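Local structure of DNA repair protein RecO (Deinococcus radiodurans, 1U5K) at residues P183-D188 and Q204-A209; A133-Y138 and R196-S201; E85-A90 and P127-V132; Y89-L94 and A213-L218. The protein probably takes part in DNA repair and in recombination by the RecF pathway, and binds a zinc ion. One frame throughout, in Å; residues are numbered along the deposited sequence.

Interaction 1 (P183-D188 and Q204-A209); sequences PPAVLD and QPVPSA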
# COMPACT_ATOMS: atom_id res chain seq x y z
N PRO A 183 17.71 -7.29 -23.27
CA PRO A 183 17.95 -8.47 -24.11
C PRO A 183 16.80 -8.68 -25.08
O PRO A 183 15.70 -8.14 -24.90
CB PRO A 183 18.10 -9.62 -23.11
CG PRO A 183 17.49 -9.16 -21.86
CD PRO A 183 17.51 -7.66 -21.86
N PRO A 184 17.09 -9.42 -26.14
CA PRO A 184 16.15 -9.54 -27.26
C PRO A 184 14.73 -10.01 -26.92
O PRO A 184 13.78 -9.54 -27.54
CB PRO A 184 16.84 -10.54 -28.21
CG PRO A 184 18.24 -10.67 -27.76
CD PRO A 184 18.36 -10.13 -26.37
N ALA A 185 14.56 -10.98 -26.03
CA ALA A 185 13.22 -11.48 -25.74
C ALA A 185 12.45 -10.42 -24.93
O ALA A 185 11.24 -10.28 -25.08
CB ALA A 185 13.28 -12.80 -24.97
N VAL A 186 13.15 -9.69 -24.07
CA VAL A 186 12.53 -8.59 -23.34
C VAL A 186 12.05 -7.49 -24.28
O VAL A 186 10.90 -7.06 -24.23
CB VAL A 186 13.49 -8.07 -22.27
CG1 VAL A 186 13.03 -6.75 -21.68
CG2 VAL A 186 13.69 -9.14 -21.21
N LEU A 187 12.90 -7.12 -25.23
CA LEU A 187 12.57 -6.10 -26.21
C LEU A 187 11.38 -6.50 -27.04
O LEU A 187 10.49 -5.71 -27.34
CB LEU A 187 13.73 -5.83 -27.18
CG LEU A 187 14.59 -4.59 -26.93
CD1 LEU A 187 15.62 -4.50 -28.06
CD2 LEU A 187 13.72 -3.35 -26.78
N ASP A 188 11.37 -7.78 -27.42
CA ASP A 188 10.30 -8.25 -28.26
C ASP A 188 8.96 -8.19 -27.53
O ASP A 188 7.92 -7.81 -28.08
CB ASP A 188 10.64 -9.65 -28.76
CG ASP A 188 9.45 -10.36 -29.31
OD1 ASP A 188 8.94 -11.21 -28.54
OD2 ASP A 188 8.92 -10.11 -30.40
N GLN A 204 4.88 -17.73 -25.85
CA GLN A 204 6.26 -17.27 -25.83
C GLN A 204 6.72 -16.70 -24.50
O GLN A 204 7.11 -15.53 -24.46
CB GLN A 204 6.46 -16.19 -26.89
CG GLN A 204 5.85 -16.48 -28.25
CD GLN A 204 6.74 -16.08 -29.42
OE1 GLN A 204 7.87 -15.63 -29.23
NE2 GLN A 204 6.22 -16.25 -30.63
N PRO A 205 6.74 -17.48 -23.42
CA PRO A 205 7.14 -16.92 -22.13
C PRO A 205 8.58 -16.39 -22.13
O PRO A 205 9.46 -16.95 -22.78
CB PRO A 205 6.99 -18.09 -21.16
CG PRO A 205 7.03 -19.33 -22.01
CD PRO A 205 6.43 -18.92 -23.32
N VAL A 206 8.81 -15.30 -21.41
CA VAL A 206 10.14 -14.77 -21.20
C VAL A 206 10.67 -15.54 -20.00
O VAL A 206 9.91 -15.83 -19.07
CB VAL A 206 10.09 -13.25 -20.96
CG1 VAL A 206 11.33 -12.72 -20.27
CG2 VAL A 206 9.88 -12.52 -22.27
N PRO A 207 11.94 -15.92 -20.03
CA PRO A 207 12.53 -16.68 -18.93
C PRO A 207 12.49 -15.87 -17.65
O PRO A 207 12.56 -14.64 -17.66
CB PRO A 207 13.99 -16.88 -19.35
CG PRO A 207 14.04 -16.57 -20.78
CD PRO A 207 12.88 -15.72 -21.15
N SER A 208 12.46 -16.61 -16.54
CA SER A 208 12.23 -16.05 -15.22
C SER A 208 13.29 -15.01 -14.88
O SER A 208 13.01 -14.01 -14.21
CB SER A 208 12.18 -17.20 -14.21
OG SER A 208 12.23 -16.69 -12.89
N ALA A 209 14.52 -15.23 -15.36
CA ALA A 209 15.62 -14.32 -15.08
C ALA A 209 15.32 -12.95 -15.67
O ALA A 209 15.76 -11.96 -15.09
CB ALA A 209 16.93 -14.86 -15.64

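Interaction 2 (A133-Y138 and R196-S201); sequences ALVMSY and RTVRAS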
# COMPACT_ATOMS: atom_id res chain seq x y z
N ALA A 133 0.00 -13.05 -15.57
CA ALA A 133 -0.16 -11.71 -15.02
C ALA A 133 0.68 -10.67 -15.76
O ALA A 133 0.17 -9.58 -16.02
CB ALA A 133 0.15 -11.69 -13.52
N LEU A 134 1.92 -10.99 -16.13
CA LEU A 134 2.73 -10.13 -16.97
C LEU A 134 2.02 -9.78 -18.27
O LEU A 134 1.86 -8.62 -18.64
CB LEU A 134 4.12 -10.68 -17.26
CG LEU A 134 5.17 -10.26 -16.24
CD1 LEU A 134 6.43 -11.06 -16.47
CD2 LEU A 134 5.43 -8.75 -16.16
N VAL A 135 1.55 -10.82 -18.95
CA VAL A 135 0.93 -10.67 -20.25
C VAL A 135 -0.34 -9.83 -20.18
O VAL A 135 -0.53 -8.93 -20.98
CB VAL A 135 0.66 -12.04 -20.90
CG1 VAL A 135 -0.24 -11.90 -22.10
CG2 VAL A 135 1.98 -12.66 -21.27
N MET A 136 -1.17 -10.12 -19.18
CA MET A 136 -2.48 -9.52 -19.04
C MET A 136 -2.36 -8.08 -18.56
O MET A 136 -3.05 -7.19 -19.04
CB MET A 136 -3.33 -10.36 -18.07
CG MET A 136 -3.62 -11.76 -18.62
SD MET A 136 -4.56 -11.71 -20.14
CE MET A 136 -6.08 -11.50 -19.54
N SER A 137 -1.43 -7.84 -17.64
CA SER A 137 -1.20 -6.48 -17.19
C SER A 137 -0.73 -5.55 -18.32
O SER A 137 -1.27 -4.45 -18.52
CB SER A 137 -0.41 -6.54 -15.86
OG SER A 137 0.96 -6.72 -16.17
N TYR A 138 0.18 -6.02 -19.18
CA TYR A 138 0.62 -5.23 -20.33
C TYR A 138 -0.50 -5.05 -21.36
O TYR A 138 -0.72 -3.96 -21.89
CB TYR A 138 1.88 -5.82 -20.98
CG TYR A 138 3.19 -5.36 -20.40
CD1 TYR A 138 3.69 -5.94 -19.25
CD2 TYR A 138 3.93 -4.33 -21.00
CE1 TYR A 138 4.88 -5.50 -18.72
CE2 TYR A 138 5.15 -3.92 -20.50
CZ TYR A 138 5.62 -4.50 -19.34
OH TYR A 138 6.82 -4.15 -18.77
N ARG A 196 -0.20 -7.88 -29.56
CA ARG A 196 -0.28 -9.33 -29.69
C ARG A 196 -1.44 -9.90 -28.91
O ARG A 196 -1.74 -9.45 -27.80
CB ARG A 196 0.98 -9.93 -29.09
CG ARG A 196 1.66 -10.95 -29.94
CD ARG A 196 3.06 -11.21 -29.42
NE ARG A 196 4.03 -10.88 -30.44
CZ ARG A 196 5.34 -10.85 -30.24
NH1 ARG A 196 5.82 -11.09 -29.04
NH2 ARG A 196 6.13 -10.58 -31.26
N THR A 197 -2.08 -10.92 -29.47
CA THR A 197 -3.11 -11.63 -28.72
C THR A 197 -2.50 -12.25 -27.46
O THR A 197 -1.32 -12.61 -27.43
CB THR A 197 -3.79 -12.72 -29.56
OG1 THR A 197 -2.81 -13.72 -29.89
CG2 THR A 197 -4.28 -12.18 -30.89
N VAL A 198 -3.30 -12.37 -26.41
CA VAL A 198 -2.79 -13.00 -25.20
C VAL A 198 -2.48 -14.49 -25.42
O VAL A 198 -1.52 -15.04 -24.89
CB VAL A 198 -3.69 -12.72 -23.96
CG1 VAL A 198 -3.90 -11.23 -23.77
CG2 VAL A 198 -5.02 -13.41 -24.03
N ARG A 199 -3.26 -15.15 -26.27
CA ARG A 199 -2.92 -16.51 -26.63
C ARG A 199 -1.53 -16.64 -27.23
O ARG A 199 -0.71 -17.42 -26.75
CB ARG A 199 -3.96 -17.05 -27.61
CG ARG A 199 -3.79 -18.53 -27.88
CD ARG A 199 -5.11 -19.05 -28.34
NE ARG A 199 -4.96 -20.43 -28.78
CZ ARG A 199 -5.95 -21.11 -29.34
NH1 ARG A 199 -7.14 -20.55 -29.51
NH2 ARG A 199 -5.72 -22.37 -29.68
N ALA A 200 -1.21 -15.82 -28.23
CA ALA A 200 0.13 -15.76 -28.80
C ALA A 200 1.22 -15.51 -27.77
O ALA A 200 2.24 -16.20 -27.76
CB ALA A 200 0.18 -14.69 -29.89
N SER A 201 1.03 -14.55 -26.87
CA SER A 201 2.01 -14.28 -25.82
C SER A 201 2.23 -15.40 -24.81
O SER A 201 3.35 -15.63 -24.38
CB SER A 201 1.64 -12.99 -25.08
OG SER A 201 1.89 -11.87 -25.91

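Interaction 3 (E85-A90 and P127-V132); sequences EPERYA and PDPEWV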
# COMPACT_ATOMS: atom_id res chain seq x y z
N GLU A 85 -5.11 -21.57 -3.84
CA GLU A 85 -3.69 -21.89 -3.80
C GLU A 85 -2.90 -20.58 -3.64
O GLU A 85 -3.12 -19.64 -4.41
CB GLU A 85 -3.27 -22.63 -5.07
CG GLU A 85 -3.95 -23.97 -5.34
CD GLU A 85 -3.62 -24.50 -6.73
OE1 GLU A 85 -2.54 -24.16 -7.27
OE2 GLU A 85 -4.44 -25.25 -7.30
N PRO A 86 -2.00 -20.50 -2.66
CA PRO A 86 -1.33 -19.23 -2.34
C PRO A 86 -0.64 -18.48 -3.48
O PRO A 86 -0.73 -17.25 -3.54
CB PRO A 86 -0.32 -19.61 -1.25
CG PRO A 86 -0.85 -20.87 -0.65
CD PRO A 86 -1.61 -21.58 -1.74
N GLU A 87 0.03 -19.19 -4.38
CA GLU A 87 0.69 -18.53 -5.51
C GLU A 87 -0.30 -17.93 -6.51
O GLU A 87 -0.11 -16.83 -7.03
CB GLU A 87 1.66 -19.48 -6.22
CG GLU A 87 2.23 -18.84 -7.48
CD GLU A 87 3.31 -19.64 -8.17
OE1 GLU A 87 3.00 -20.76 -8.62
OE2 GLU A 87 4.45 -19.14 -8.28
N ARG A 88 -1.37 -18.67 -6.78
CA ARG A 88 -2.44 -18.22 -7.65
C ARG A 88 -3.21 -17.07 -7.01
O ARG A 88 -3.53 -16.10 -7.67
CB ARG A 88 -3.37 -19.38 -8.00
CG ARG A 88 -2.65 -20.54 -8.70
CD ARG A 88 -3.56 -21.61 -9.21
NE ARG A 88 -2.80 -22.72 -9.77
CZ ARG A 88 -2.34 -22.80 -11.01
NH1 ARG A 88 -2.60 -21.86 -11.91
NH2 ARG A 88 -1.60 -23.86 -11.34
N TYR A 89 -3.54 -17.18 -5.73
CA TYR A 89 -4.17 -16.09 -5.01
C TYR A 89 -3.38 -14.79 -5.18
O TYR A 89 -3.96 -13.75 -5.47
CB TYR A 89 -4.35 -16.42 -3.53
CG TYR A 89 -5.20 -15.44 -2.78
CD1 TYR A 89 -6.53 -15.72 -2.48
CD2 TYR A 89 -4.65 -14.25 -2.29
CE1 TYR A 89 -7.30 -14.83 -1.76
CE2 TYR A 89 -5.42 -13.35 -1.56
CZ TYR A 89 -6.74 -13.67 -1.29
OH TYR A 89 -7.55 -12.81 -0.58
N ALA A 90 -2.06 -14.88 -5.02
CA ALA A 90 -1.17 -13.73 -5.07
C ALA A 90 -1.25 -13.01 -6.40
O ALA A 90 -1.27 -11.79 -6.43
CB ALA A 90 0.27 -14.13 -4.73
N PRO A 127 -0.22 -23.21 -16.01
CA PRO A 127 1.00 -23.60 -15.28
C PRO A 127 1.88 -22.46 -14.75
O PRO A 127 2.52 -22.69 -13.73
CB PRO A 127 1.78 -24.46 -16.29
CG PRO A 127 0.93 -24.66 -17.50
CD PRO A 127 -0.35 -23.92 -17.28
N ASP A 128 1.90 -21.30 -15.39
CA ASP A 128 2.80 -20.20 -15.07
C ASP A 128 1.97 -18.93 -14.83
O ASP A 128 1.80 -18.09 -15.72
CB ASP A 128 3.76 -20.06 -16.26
CG ASP A 128 4.91 -19.12 -15.98
OD1 ASP A 128 4.90 -18.37 -14.98
OD2 ASP A 128 5.87 -19.09 -16.77
N PRO A 129 1.37 -18.82 -13.65
CA PRO A 129 0.52 -17.66 -13.38
C PRO A 129 1.27 -16.34 -13.37
O PRO A 129 0.63 -15.37 -13.79
CB PRO A 129 -0.16 -18.01 -12.05
CG PRO A 129 0.74 -18.95 -11.44
CD PRO A 129 1.35 -19.79 -12.54
N GLU A 130 2.55 -16.29 -13.03
CA GLU A 130 3.30 -15.04 -13.14
C GLU A 130 3.25 -14.55 -14.59
O GLU A 130 3.05 -13.36 -14.84
CB GLU A 130 4.76 -15.16 -12.69
CG GLU A 130 5.45 -13.81 -12.77
CD GLU A 130 6.95 -13.84 -12.56
OE1 GLU A 130 7.50 -14.94 -12.71
OE2 GLU A 130 7.59 -12.81 -12.24
N TRP A 131 3.41 -15.48 -15.54
CA TRP A 131 3.46 -15.12 -16.94
C TRP A 131 2.08 -14.63 -17.41
O TRP A 131 1.98 -13.70 -18.21
CB TRP A 131 3.99 -16.24 -17.85
CG TRP A 131 4.18 -15.77 -19.26
CD1 TRP A 131 3.54 -16.24 -20.36
CD2 TRP A 131 5.03 -14.72 -19.71
NE1 TRP A 131 3.93 -15.53 -21.46
CE2 TRP A 131 4.86 -14.60 -21.10
CE3 TRP A 131 5.94 -13.85 -19.08
CZ2 TRP A 131 5.54 -13.65 -21.88
CZ3 TRP A 131 6.57 -12.90 -19.83
CH2 TRP A 131 6.40 -12.83 -21.22
N VAL A 132 1.03 -15.28 -16.94
CA VAL A 132 -0.32 -14.80 -17.24
C VAL A 132 -0.44 -13.34 -16.79
O VAL A 132 -0.91 -12.48 -17.53
CB VAL A 132 -1.41 -15.67 -16.59
CG1 VAL A 132 -2.81 -15.17 -16.88
CG2 VAL A 132 -1.32 -17.12 -17.10

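Interaction 4 (Y89-L94 and A213-L218); sequences YAFAHL and ALWRAL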
# COMPACT_ATOMS: atom_id res chain seq x y z
N TYR A 89 -3.54 -17.18 -5.73
CA TYR A 89 -4.17 -16.09 -5.01
C TYR A 89 -3.38 -14.79 -5.18
O TYR A 89 -3.96 -13.75 -5.47
CB TYR A 89 -4.35 -16.42 -3.53
CG TYR A 89 -5.20 -15.44 -2.78
CD1 TYR A 89 -6.53 -15.72 -2.48
CD2 TYR A 89 -4.65 -14.25 -2.29
CE1 TYR A 89 -7.30 -14.83 -1.76
CE2 TYR A 89 -5.42 -13.35 -1.56
CZ TYR A 89 -6.74 -13.67 -1.29
OH TYR A 89 -7.55 -12.81 -0.58
N ALA A 90 -2.06 -14.88 -5.02
CA ALA A 90 -1.17 -13.73 -5.07
C ALA A 90 -1.25 -13.01 -6.40
O ALA A 90 -1.27 -11.79 -6.43
CB ALA A 90 0.27 -14.13 -4.73
N PHE A 91 -1.30 -13.75 -7.51
CA PHE A 91 -1.39 -13.18 -8.84
C PHE A 91 -2.80 -12.66 -9.16
O PHE A 91 -2.90 -11.61 -9.79
CB PHE A 91 -0.80 -14.12 -9.90
CG PHE A 91 0.70 -14.16 -9.87
CD1 PHE A 91 1.38 -15.31 -9.50
CD2 PHE A 91 1.45 -13.02 -10.18
CE1 PHE A 91 2.78 -15.31 -9.39
CE2 PHE A 91 2.84 -13.05 -10.12
CZ PHE A 91 3.52 -14.19 -9.71
N ALA A 92 -3.86 -13.35 -8.72
CA ALA A 92 -5.22 -12.84 -8.82
C ALA A 92 -5.31 -11.48 -8.11
O ALA A 92 -5.90 -10.54 -8.63
CB ALA A 92 -6.26 -13.82 -8.22
N HIS A 93 -4.72 -11.40 -6.93
CA HIS A 93 -4.74 -10.20 -6.10
C HIS A 93 -4.00 -9.04 -6.76
O HIS A 93 -4.49 -7.92 -6.77
CB HIS A 93 -4.13 -10.59 -4.78
CG HIS A 93 -4.34 -9.62 -3.65
ND1 HIS A 93 -5.41 -8.76 -3.58
CD2 HIS A 93 -3.62 -9.44 -2.52
CE1 HIS A 93 -5.34 -8.08 -2.45
NE2 HIS A 93 -4.25 -8.44 -1.81
N LEU A 94 -2.85 -9.32 -7.35
CA LEU A 94 -2.14 -8.35 -8.17
C LEU A 94 -3.01 -7.84 -9.32
O LEU A 94 -3.09 -6.63 -9.51
CB LEU A 94 -0.81 -8.92 -8.66
CG LEU A 94 0.01 -8.13 -9.67
CD1 LEU A 94 0.31 -6.74 -9.15
CD2 LEU A 94 1.29 -8.89 -9.94
N ALA A 213 12.92 -7.22 -14.97
CA ALA A 213 12.99 -6.09 -15.90
C ALA A 213 11.61 -5.67 -16.43
O ALA A 213 11.30 -4.47 -16.49
CB ALA A 213 13.90 -6.42 -17.05
N LEU A 214 10.81 -6.66 -16.79
CA LEU A 214 9.43 -6.45 -17.24
C LEU A 214 8.51 -5.86 -16.17
O LEU A 214 7.75 -4.94 -16.47
CB LEU A 214 8.84 -7.73 -17.80
CG LEU A 214 9.56 -8.30 -19.03
CD1 LEU A 214 8.90 -9.59 -19.48
CD2 LEU A 214 9.48 -7.26 -20.14
N TRP A 215 8.61 -6.36 -14.94
CA TRP A 215 7.82 -5.84 -13.84
C TRP A 215 8.24 -4.41 -13.56
O TRP A 215 7.39 -3.56 -13.30
CB TRP A 215 7.95 -6.65 -12.55
CG TRP A 215 7.16 -7.91 -12.60
CD1 TRP A 215 7.68 -9.18 -12.54
CD2 TRP A 215 5.74 -8.06 -12.74
NE1 TRP A 215 6.67 -10.10 -12.63
CE2 TRP A 215 5.47 -9.44 -12.75
CE3 TRP A 215 4.68 -7.17 -12.88
CZ2 TRP A 215 4.18 -9.95 -12.89
CZ3 TRP A 215 3.39 -7.68 -13.02
CH2 TRP A 215 3.15 -9.06 -13.06
N ARG A 216 9.54 -4.13 -13.62
CA ARG A 216 10.05 -2.81 -13.28
C ARG A 216 9.59 -1.76 -14.27
O ARG A 216 9.17 -0.67 -13.88
CB ARG A 216 11.57 -2.81 -13.13
CG ARG A 216 12.04 -3.33 -11.77
CD ARG A 216 13.46 -2.94 -11.39
NE ARG A 216 14.38 -3.36 -12.44
CZ ARG A 216 14.94 -4.56 -12.51
NH1 ARG A 216 14.72 -5.47 -11.57
NH2 ARG A 216 15.74 -4.84 -13.53
N ALA A 217 9.62 -2.10 -15.55
CA ALA A 217 9.24 -1.18 -16.60
C ALA A 217 7.75 -0.85 -16.47
O ALA A 217 7.36 0.32 -16.56
CB ALA A 217 9.55 -1.78 -17.93
N LEU A 218 6.96 -1.88 -16.21
CA LEU A 218 5.53 -1.73 -15.99
C LEU A 218 5.24 -0.77 -14.84
O LEU A 218 4.42 0.13 -15.01
CB LEU A 218 4.86 -3.09 -15.78
CG LEU A 218 3.36 -3.07 -15.49
CD1 LEU A 218 2.65 -2.64 -16.72
CD2 LEU A 218 2.87 -4.42 -14.95

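Interaction 1 (P183-D188 and Q204-A209)
Val206, Ala185 and Val186 make up most of this apolar contact between the first turn of helix 184-192 and the loop 204-209. It is a small example of a connecting segment held by an inward-facing apolar residue. The loop is rich in proline, with Pro205 and Pro207 flanking Val206, and Val206 turns its side chain to the helix and makes the close contacts. Val206 contributes the largest share of the buried surface, and its two methyl groups have different partners. CG2, which sits anti to the carbonyl carbon, lies 3.8 Å from the backbone oxygen of Ala185, O, and 4.4 Å from the CB of that same residue, so the methyl rests against both the backbone and the side chain of one helical position. The other branch, CG1, is placed anti to the backbone N (chi1 160°) and comes to 4.4 Å from CG2 of Val186, one residue further along the helix. No hydrogen bond crosses between the two segments; shape and the apolar character of the groups carry the contact, and its spacing is fairly loose. The backbones approach to 6.4 Å between the CA atoms of Ala185 and Val206, which fits the small size of these two residues. Leu214 of helix 211-225 packs on both Val186 and Val206, while Trp131 of helix 129-141 lies against Pro205 and Val206. The loop, which runs from helix 198-203 to helix 211-225, is thereby fitted among helices 129-141, 184-192 and 211-225 of the C-terminal helical region.

Interaction 2 (A133-Y138 and R196-S201)
Val135 and Met136 meet Val198 and Ser201 where two helices of the C-terminal helical region pack, the long helix 129-141 and the short, N-capped helix 198-203. The contact illustrates how a brief helix can be seated on a longer one by a few side chains. Van der Waals packing comes first. Val135 is directed toward the partner helix, and both its methyl groups touch it. CG1 of Val135 lies 3.7 Å from Ser201 CB. The same CG1 is 4.0 Å from Val198 CB, and CG2 also rests on the CB of Ser201. One methyl therefore sits against two residues one helical turn apart, and it is the CB of the serine that meets it. The second apolar element is a thioether contact. Met136 does not set out directly towards the other helix, but its first torsion and the bend at chi2 (-62°) bring SD to 3.7 Å from Val198 CG1; the two side chains cross at about a right angle. Leu115 of helix 110-125 packs on both Met136 and Val198, and Phe189 of helix 184-192 on Val135, so further helices close round the pair.

Polar interactions border this apolar patch and do not bridge the two segments. The backbone O of Arg196 accepts a hydrogen bond from Lys139 NZ, which ties the start of the short helix to helix 129-141. The capping bond at that start is local: Thr197 OG1 accepts from Ala200 N at 3.1 Å, with an N-H...O angle of 158°.

Interaction 3 (E85-A90 and P127-V132)
A partly buried contact of mixed character, in which Glu87 and Arg88 border the ring of Pro129, joins the opening turns of helices 86-102 and 129-141 in the C-terminal helical region. It is an instance of a proline ring serving as the apolar surface for the charged ends of long side chains. Pro129 occupies the first turn of its helix and contributes the greatest buried area. Its CG is the atom approached by both partners, 4.0 Å from Glu87 OE1 and 4.5 Å from Arg88 NH1. Glu87 arrives with an extended chain, CG anti to the backbone N (chi1 174°), and the Glu87 and Pro129 side chains cross at about a right angle. The same NH1 of Arg88 donates to the backbone oxygens of Val123, in the last turn of helix 110-125, and of Gln126 just after it. NE of this guanidinium forms a salt bridge with Glu85 OE1 at 2.9 Å; the acceptor lies in the guanidinium plane, although it is met from above its own carboxylate. These bonds probably fix the rotation of the guanidinium beside the proline.

Next to Pro129, Asp128 occupies the N-cap position, with a weak capping bond from Trp131 N to Asp128 OD1 (3.3 Å). Glu87 OE2 stands 6.8 Å from that OD1, a pairing of like charges that would probably be eased by Arg211, which forms salt bridges with Asp128 and Glu130. Across the contact itself no polar bond forms. Arg88 is held by Glu85 on its own helix and by the chain leading into Pro127, implying that Pro129 packs against a guanidinium already fixed by other bonds.

Interaction 4 (Y89-L94 and A213-L218)
Helices 86-102 and 211-225 of the C-terminal helical bundle are linked at a distance through Leu94, Phe91 and the large indole of Trp215. The backbones stay well apart, with 11.7 Å between the CA atoms of Leu94 and Trp215, and the case exemplifies how long side chains from both helices can meet although their backbones do not. Leu94 and Trp215 come from opposite directions to meet between the helices. In Leu94, chi1 (173°) extends CG away from the backbone N and chi2 (56°) sets the branches, and together they bring the CD2 methyl to the six-membered part of the indole, 3.9 Å from CZ3 of Trp215. The Phe91 ring, which approaches from one turn earlier, adds a looser contact, its CE2 4.4 Å from Trp215 CZ2.

Helix 129-141 also packs here: its Leu134 lies on Trp215, and its Glu130 accepts a hydrogen bond from the indole NE1 through OE2. The buried ring therefore has its polar atom satisfied while its far end is in hydrocarbon surroundings. On another side of helix 86-102, His93 packs on Pro81 of the second subunit. The closest approach in the contact is Leu94 CD2 to Trp215 CH2, at 3.6 Å.

Overall arrangement
All four contacts lie in the C-terminal helical region, away from the zinc site. Interactions 1, 2 and 4 are buried and apolar; interaction 3, at the helix starts, is partly buried and brings charged groups beside a proline. Helix 129-141 serves both interactions 2 and 3, and helix 86-102 both 3 and 4. Polar and aromatic groups connect the contacts: Asp188 and Arg196 form a salt bridge between interactions 1 and 2, Tyr138 OH probably bonds to Leu214 O between 2 and 4, and Trp131 NE1 to Ser201 O between 3 and 2. Along the chain, interactions 1 and 2 both fall within the loop that interaction 4 closes.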